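Local atomic coordinates of uncharacterized protein (Escherichia coli O157:H7, PDB entry 4ZV9), a protein that is of unknown function but belongs to the dienelactone hydrolase family of alpha/beta hydrolases, consistent with hydrolysis of ester-like substrates. Residues A[201-211]-A[219-229]. Numbering follows the deposited sequence.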
ATOM      1  N   TYR A 201     -10.577  -6.034 -10.485  1.00 43.90           N
ATOM      2  CA  TYR A 201     -10.651  -5.439 -11.805  1.00 47.88           C
ATOM      3  C   TYR A 201      -9.398  -5.747 -12.590  1.00 48.07           C
ATOM      4  O   TYR A 201      -8.280  -5.632 -12.072  1.00 46.94           O
ATOM      5  CB  TYR A 201     -10.839  -3.926 -11.701  1.00 46.61           C
ATOM      6  CG  TYR A 201     -12.132  -3.559 -11.038  1.00 46.17           C
ATOM      7  CD1 TYR A 201     -13.328  -3.537 -11.766  1.00 49.34           C
ATOM      8  CD2 TYR A 201     -12.178  -3.267  -9.681  1.00 46.30           C
ATOM      9  CE1 TYR A 201     -14.527  -3.215 -11.152  1.00 49.95           C
ATOM     10  CE2 TYR A 201     -13.369  -2.934  -9.060  1.00 46.23           C
ATOM     11  CZ  TYR A 201     -14.539  -2.917  -9.796  1.00 51.11           C
ATOM     12  OH  TYR A 201     -15.721  -2.607  -9.178  1.00 51.09           O
ATOM     13  N   ILE A 202      -9.596  -6.161 -13.836  1.00 49.05           N
ATOM     14  CA  ILE A 202      -8.498  -6.420 -14.745  1.00 49.49           C
ATOM     15  C   ILE A 202      -8.540  -5.301 -15.777  1.00 50.51           C
ATOM     16  O   ILE A 202      -9.519  -5.163 -16.498  1.00 53.63           O
ATOM     17  CB  ILE A 202      -8.625  -7.803 -15.402  1.00 53.88           C
ATOM     18  CG1 ILE A 202      -8.597  -8.875 -14.316  1.00 53.40           C
ATOM     19  CG2 ILE A 202      -7.485  -8.038 -16.382  1.00 55.70           C
ATOM     20  CD1 ILE A 202      -9.012 -10.248 -14.795  1.00 57.65           C
ATOM     21  N   TYR A 203      -7.464  -4.523 -15.853  1.00 46.49           N
ATOM     22  CA  TYR A 203      -7.395  -3.368 -16.738  1.00 47.43           C
ATOM     23  C   TYR A 203      -6.849  -3.819 -18.091  1.00 48.99           C
ATOM     24  O   TYR A 203      -5.726  -4.326 -18.160  1.00 47.11           O
ATOM     25  CB  TYR A 203      -6.545  -2.262 -16.081  1.00 46.33           C
ATOM     26  CG  TYR A 203      -7.194  -1.781 -14.798  1.00 43.60           C
ATOM     27  CD1 TYR A 203      -7.065  -2.503 -13.620  1.00 43.02           C
ATOM     28  CD2 TYR A 203      -8.000  -0.640 -14.780  1.00 43.86           C
ATOM     29  CE1 TYR A 203      -7.694  -2.093 -12.455  1.00 41.74           C
ATOM     30  CE2 TYR A 203      -8.630  -0.219 -13.619  1.00 42.74           C
ATOM     31  CZ  TYR A 203      -8.474  -0.947 -12.459  1.00 40.71           C
ATOM     32  OH  TYR A 203      -9.106  -0.549 -11.294  1.00 39.73           O
ATOM     33  N   PRO A 204      -7.654  -3.669 -19.168  1.00 52.01           N
ATOM     34  CA  PRO A 204      -7.205  -4.173 -20.471  1.00 53.22           C
ATOM     35  C   PRO A 204      -6.062  -3.395 -21.110  1.00 51.99           C
ATOM     36  O   PRO A 204      -5.907  -2.198 -20.885  1.00 52.15           O
ATOM     37  CB  PRO A 204      -8.463  -4.070 -21.347  1.00 56.66           C
ATOM     38  CG  PRO A 204      -9.278  -2.992 -20.727  1.00 56.28           C
ATOM     39  CD  PRO A 204      -8.967  -2.999 -19.252  1.00 52.76           C
ATOM     40  N   GLY A 205      -5.226  -4.117 -21.848  1.00 54.67           N
ATOM     41  CA  GLY A 205      -4.145  -3.524 -22.627  1.00 53.82           C
ATOM     42  C   GLY A 205      -3.001  -2.865 -21.878  1.00 52.23           C
ATOM     43  O   GLY A 205      -2.201  -2.173 -22.496  1.00 50.67           O
ATOM     44  N   VAL A 206      -2.906  -3.073 -20.567  1.00 48.77           N
ATOM     45  CA  VAL A 206      -1.820  -2.484 -19.786  1.00 46.07           C
ATOM     46  C   VAL A 206      -1.069  -3.569 -19.039  1.00 46.78           C
ATOM     47  O   VAL A 206      -1.546  -4.705 -18.891  1.00 49.46           O
ATOM     48  CB  VAL A 206      -2.310  -1.413 -18.783  1.00 44.67           C
ATOM     49  CG1 VAL A 206      -2.970  -0.260 -19.522  1.00 45.38           C
ATOM     50  CG2 VAL A 206      -3.268  -2.010 -17.755  1.00 44.27           C
ATOM     51  N   ASN A 207       0.096  -3.196 -18.534  1.00 47.90           N
ATOM     52  CA  ASN A 207       0.943  -4.115 -17.812  1.00 50.54           C
ATOM     53  C   ASN A 207       1.132  -3.679 -16.370  1.00 44.90           C
ATOM     54  O   ASN A 207       0.674  -2.630 -15.937  1.00 43.40           O
ATOM     55  CB  ASN A 207       2.304  -4.183 -18.515  1.00 53.40           C
ATOM     56  CG  ASN A 207       2.878  -5.589 -18.552  1.00 59.87           C
ATOM     57  OD1 ASN A 207       2.696  -6.390 -17.625  1.00 55.26           O
ATOM     58  ND2 ASN A 207       3.526  -5.918 -19.661  1.00 65.74           N
ATOM     59  N   HIS A 208       1.787  -4.529 -15.609  1.00 44.95           N
ATOM     60  CA  HIS A 208       2.171  -4.244 -14.239  1.00 45.99           C
ATOM     61  C   HIS A 208       2.834  -2.885 -14.181  1.00 42.43           C
ATOM     62  O   HIS A 208       3.550  -2.512 -15.115  1.00 39.66           O
ATOM     63  CB  HIS A 208       3.220  -5.331 -13.996  1.00 47.71           C
ATOM     64  CG  HIS A 208       3.716  -5.496 -12.596  1.00 53.77           C
ATOM     65  ND1 HIS A 208       3.318  -6.527 -11.763  1.00 52.77           N
ATOM     66  CD2 HIS A 208       4.699  -4.842 -11.941  1.00 54.04           C
ATOM     67  CE1 HIS A 208       3.985  -6.445 -10.625  1.00 53.79           C
ATOM     68  NE2 HIS A 208       4.820  -5.426 -10.706  1.00 52.41           N
ATOM     69  N   GLY A 209       2.595  -2.143 -13.101  1.00 37.94           N
ATOM     70  CA  GLY A 209       3.188  -0.823 -12.916  1.00 33.80           C
ATOM     71  C   GLY A 209       2.429   0.303 -13.600  1.00 34.64           C
ATOM     72  O   GLY A 209       2.937   1.427 -13.683  1.00 34.41           O
ATOM     73  N   PHE A 210       1.202   0.048 -14.063  1.00 33.32           N
ATOM     74  CA  PHE A 210       0.458   1.073 -14.833  1.00 34.39           C
ATOM     75  C   PHE A 210       0.101   2.329 -14.045  1.00 32.02           C
ATOM     76  O   PHE A 210      -0.154   3.367 -14.642  1.00 33.07           O
ATOM     77  CB  PHE A 210      -0.794   0.514 -15.554  1.00 34.20           C
ATOM     78  CG  PHE A 210      -1.895   0.069 -14.636  1.00 35.00           C
ATOM     79  CD1 PHE A 210      -2.743   0.993 -14.031  1.00 36.06           C
ATOM     80  CD2 PHE A 210      -2.123  -1.277 -14.411  1.00 37.93           C
ATOM     81  CE1 PHE A 210      -3.768   0.581 -13.190  1.00 35.86           C
ATOM     82  CE2 PHE A 210      -3.158  -1.695 -13.584  1.00 38.82           C
ATOM     83  CZ  PHE A 210      -3.979  -0.762 -12.969  1.00 36.96           C
ATOM     84  N   HIS A 211       0.078   2.237 -12.722  1.00 31.89           N
ATOM     85  CA  HIS A 211      -0.180   3.406 -11.888  1.00 29.57           C
ATOM     86  C   HIS A 211       1.092   4.232 -11.651  1.00 29.45           C
ATOM     87  O   HIS A 211       1.004   5.398 -11.243  1.00 27.72           O
ATOM     88  CB  HIS A 211      -0.748   2.972 -10.545  1.00 29.98           C
ATOM     89  CG  HIS A 211      -1.202   4.111  -9.690  1.00 30.14           C
ATOM     90  ND1 HIS A 211      -0.413   4.655  -8.699  1.00 28.77           N
ATOM     91  CD2 HIS A 211      -2.355   4.825  -9.692  1.00 31.08           C
ATOM     92  CE1 HIS A 211      -1.063   5.652  -8.124  1.00 28.28           C
ATOM     93  NE2 HIS A 211      -2.243   5.773  -8.707  1.00 27.35           N
ATOM     94  N   ASP A 219      -0.021   4.120 -17.476  1.00 36.32           N
ATOM     95  CA  ASP A 219      -1.183   4.336 -18.341  1.00 39.03           C
ATOM     96  C   ASP A 219      -2.154   5.221 -17.572  1.00 39.71           C
ATOM     97  O   ASP A 219      -2.776   4.772 -16.606  1.00 36.48           O
ATOM     98  CB  ASP A 219      -1.870   3.039 -18.731  1.00 40.82           C
ATOM     99  CG  ASP A 219      -3.011   3.273 -19.695  1.00 43.76           C
ATOM    100  OD1 ASP A 219      -2.739   3.359 -20.905  1.00 47.29           O
ATOM    101  OD2 ASP A 219      -4.177   3.376 -19.260  1.00 42.48           O
ATOM    102  N   LYS A 220      -2.294   6.469 -18.008  1.00 41.28           N
ATOM    103  CA  LYS A 220      -3.122   7.432 -17.294  1.00 42.84           C
ATOM    104  C   LYS A 220      -4.563   6.984 -17.082  1.00 42.25           C
ATOM    105  O   LYS A 220      -5.091   7.094 -15.982  1.00 38.80           O
ATOM    106  CB  LYS A 220      -3.104   8.773 -18.009  1.00 49.25           C
ATOM    107  CG  LYS A 220      -3.912   9.838 -17.302  1.00 53.92           C
ATOM    108  CD  LYS A 220      -3.674  11.177 -17.943  1.00 57.99           C
ATOM    109  CE  LYS A 220      -4.409  12.205 -17.168  1.00 60.96           C
ATOM    110  NZ  LYS A 220      -5.836  11.928 -17.290  1.00 66.96           N
ATOM    111  N   SER A 221      -5.194   6.477 -18.132  1.00 40.83           N
ATOM    112  CA  SER A 221      -6.589   6.064 -18.054  1.00 42.82           C
ATOM    113  C   SER A 221      -6.815   4.960 -17.004  1.00 41.32           C
ATOM    114  O   SER A 221      -7.724   5.056 -16.175  1.00 40.60           O
ATOM    115  CB  SER A 221      -7.060   5.610 -19.436  1.00 45.58           C
ATOM    116  OG  SER A 221      -8.451   5.394 -19.417  1.00 50.65           O
ATOM    117  N   ALA A 222      -5.978   3.927 -17.029  1.00 40.62           N
ATOM    118  CA  ALA A 222      -6.101   2.838 -16.070  1.00 41.38           C
ATOM    119  C   ALA A 222      -5.728   3.319 -14.665  1.00 39.51           C
ATOM    120  O   ALA A 222      -6.388   2.973 -13.691  1.00 39.06           O
ATOM    121  CB  ALA A 222      -5.227   1.667 -16.486  1.00 42.06           C
ATOM    122  N   ALA A 223      -4.671   4.120 -14.570  1.00 37.86           N
ATOM    123  CA  ALA A 223      -4.196   4.638 -13.279  1.00 35.70           C
ATOM    124  C   ALA A 223      -5.282   5.440 -12.585  1.00 35.88           C
ATOM    125  O   ALA A 223      -5.582   5.209 -11.413  1.00 35.46           O
ATOM    126  CB  ALA A 223      -2.963   5.513 -13.481  1.00 32.77           C
ATOM    127  N   ASP A 224      -5.872   6.381 -13.321  1.00 38.23           N
ATOM    128  CA  ASP A 224      -6.918   7.253 -12.780  1.00 37.38           C
ATOM    129  C   ASP A 224      -8.151   6.470 -12.371  1.00 37.50           C
ATOM    130  O   ASP A 224      -8.716   6.732 -11.312  1.00 36.79           O
ATOM    131  CB  ASP A 224      -7.301   8.354 -13.779  1.00 40.17           C
ATOM    132  CG  ASP A 224      -6.206   9.397 -13.959  1.00 40.22           C
ATOM    133  OD1 ASP A 224      -5.228   9.396 -13.194  1.00 37.15           O
ATOM    134  OD2 ASP A 224      -6.331  10.238 -14.862  1.00 43.22           O
ATOM    135  N   LEU A 225      -8.569   5.520 -13.205  1.00 37.67           N
ATOM    136  CA  LEU A 225      -9.744   4.698 -12.899  1.00 38.49           C
ATOM    137  C   LEU A 225      -9.509   3.844 -11.660  1.00 35.64           C
ATOM    138  O   LEU A 225     -10.341   3.797 -10.752  1.00 36.38           O
ATOM    139  CB  LEU A 225     -10.097   3.810 -14.089  1.00 41.30           C
ATOM    140  CG  LEU A 225     -11.317   2.894 -13.939  1.00 43.36           C
ATOM    141  CD1 LEU A 225     -12.591   3.669 -13.628  1.00 44.32           C
ATOM    142  CD2 LEU A 225     -11.493   2.094 -15.228  1.00 45.50           C
ATOM    143  N   ALA A 226      -8.357   3.186 -11.598  1.00 35.52           N
ATOM    144  CA  ALA A 226      -8.002   2.393 -10.414  1.00 32.73           C
ATOM    145  C   ALA A 226      -7.960   3.263  -9.150  1.00 33.47           C
ATOM    146  O   ALA A 226      -8.401   2.836  -8.064  1.00 30.61           O
ATOM    147  CB  ALA A 226      -6.677   1.692 -10.617  1.00 31.69           C
ATOM    148  N   TRP A 227      -7.438   4.481  -9.274  1.00 32.64           N
ATOM    149  CA  TRP A 227      -7.344   5.338  -8.105  1.00 35.05           C
ATOM    150  C   TRP A 227      -8.733   5.786  -7.640  1.00 36.90           C
ATOM    151  O   TRP A 227      -8.988   5.842  -6.446  1.00 34.93           O
ATOM    152  CB  TRP A 227      -6.439   6.540  -8.346  1.00 33.28           C
ATOM    153  CG  TRP A 227      -6.085   7.240  -7.075  1.00 33.23           C
ATOM    154  CD1 TRP A 227      -6.457   8.489  -6.701  1.00 34.32           C
ATOM    155  CD2 TRP A 227      -5.297   6.713  -5.989  1.00 30.52           C
ATOM    156  NE1 TRP A 227      -5.924   8.797  -5.466  1.00 32.64           N
ATOM    157  CE2 TRP A 227      -5.212   7.718  -5.011  1.00 30.31           C
ATOM    158  CE3 TRP A 227      -4.648   5.496  -5.767  1.00 29.47           C
ATOM    159  CZ2 TRP A 227      -4.510   7.543  -3.810  1.00 29.48           C
ATOM    160  CZ3 TRP A 227      -3.940   5.322  -4.595  1.00 29.92           C
ATOM    161  CH2 TRP A 227      -3.867   6.348  -3.626  1.00 30.32           C
ATOM    162  N   GLN A 228      -9.609   6.117  -8.582  1.00 39.71           N
ATOM    163  CA  GLN A 228     -10.968   6.530  -8.229  1.00 41.11           C
ATOM    164  C   GLN A 228     -11.653   5.418  -7.479  1.00 38.49           C
ATOM    165  O   GLN A 228     -12.295   5.664  -6.465  1.00 35.37           O
ATOM    166  CB  GLN A 228     -11.781   6.840  -9.478  1.00 48.52           C
ATOM    167  CG  GLN A 228     -13.216   7.317  -9.237  1.00 55.02           C
ATOM    168  CD  GLN A 228     -14.006   7.500 -10.529  1.00 68.99           C
ATOM    169  OE1 GLN A 228     -13.760   6.829 -11.541  1.00 76.45           O
ATOM    170  NE2 GLN A 228     -14.973   8.404 -10.497  1.00 77.12           N
ATOM    171  N   ARG A 229     -11.508   4.193  -7.970  1.00 37.52           N
ATOM    172  CA  ARG A 229     -12.078   3.037  -7.287  1.00 38.57           C
ATOM    173  C   ARG A 229     -11.486   2.854  -5.884  1.00 33.40           C
ATOM    174  O   ARG A 229     -12.198   2.513  -4.935  1.00 33.30           O
ATOM    175  CB  ARG A 229     -11.881   1.776  -8.119  1.00 40.82           C
ATOM    176  CG  ARG A 229     -12.813   1.706  -9.314  1.00 42.88           C
ATOM    177  CD  ARG A 229     -12.331   0.657 -10.296  1.00 46.08           C
ATOM    178  NE  ARG A 229     -13.283   0.449 -11.384  1.00 49.30           N
ATOM    179  CZ  ARG A 229     -13.002  -0.176 -12.521  1.00 50.48           C
ATOM    180  NH1 ARG A 229     -11.775  -0.638 -12.764  1.00 48.95           N
ATOM    181  NH2 ARG A 229     -13.956  -0.328 -13.435  1.00 54.81           N
TER
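Tyr201, Tyr203 and Phe210 pack against Ala222, Ala226 and Arg229 in a buried strand-loop-helix contact, in which the C-terminal helix of an alpha/beta-hydrolase fold runs alongside strand 201-203, nearly antiparallel to it (164°), with the loop after the strand packed on its first turns. The Arg229 guanidinium lies on one face of the Tyr201 ring, planes 14° apart and Arg229 CZ 3.7 Å from the Tyr201 ring centroid, a stacked cation-pi pair; Leu225 CG covers the other face of the guanidinium. From that stack Arg229 NH1 donates within the guanidinium plane to Tyr203 OH (3.0 Å, 157°), and this hydroxyl also bonds His172 on the neighbouring strand. With CG between backbone N and carbonyl carbon, Phe210 sets CD1 3.6 Å from Ala222 CB, while its CZ sits over a face of Tyr203. At the helix start, Asp219 N reaches a lone pair of Phe210 O at 2.9 Å, and Asp219 OD2 caps the helix through Ala222 N at 2.9 Å. His208 lies in this same loop and bonds Asp177, a pairing consistent with the His-Asp part of the family's catalytic triad. Chemically, two bonds and a stack fix the buried tyrosine hydroxyl and the guanidinium in orientation, while alanines permit close aromatic packing.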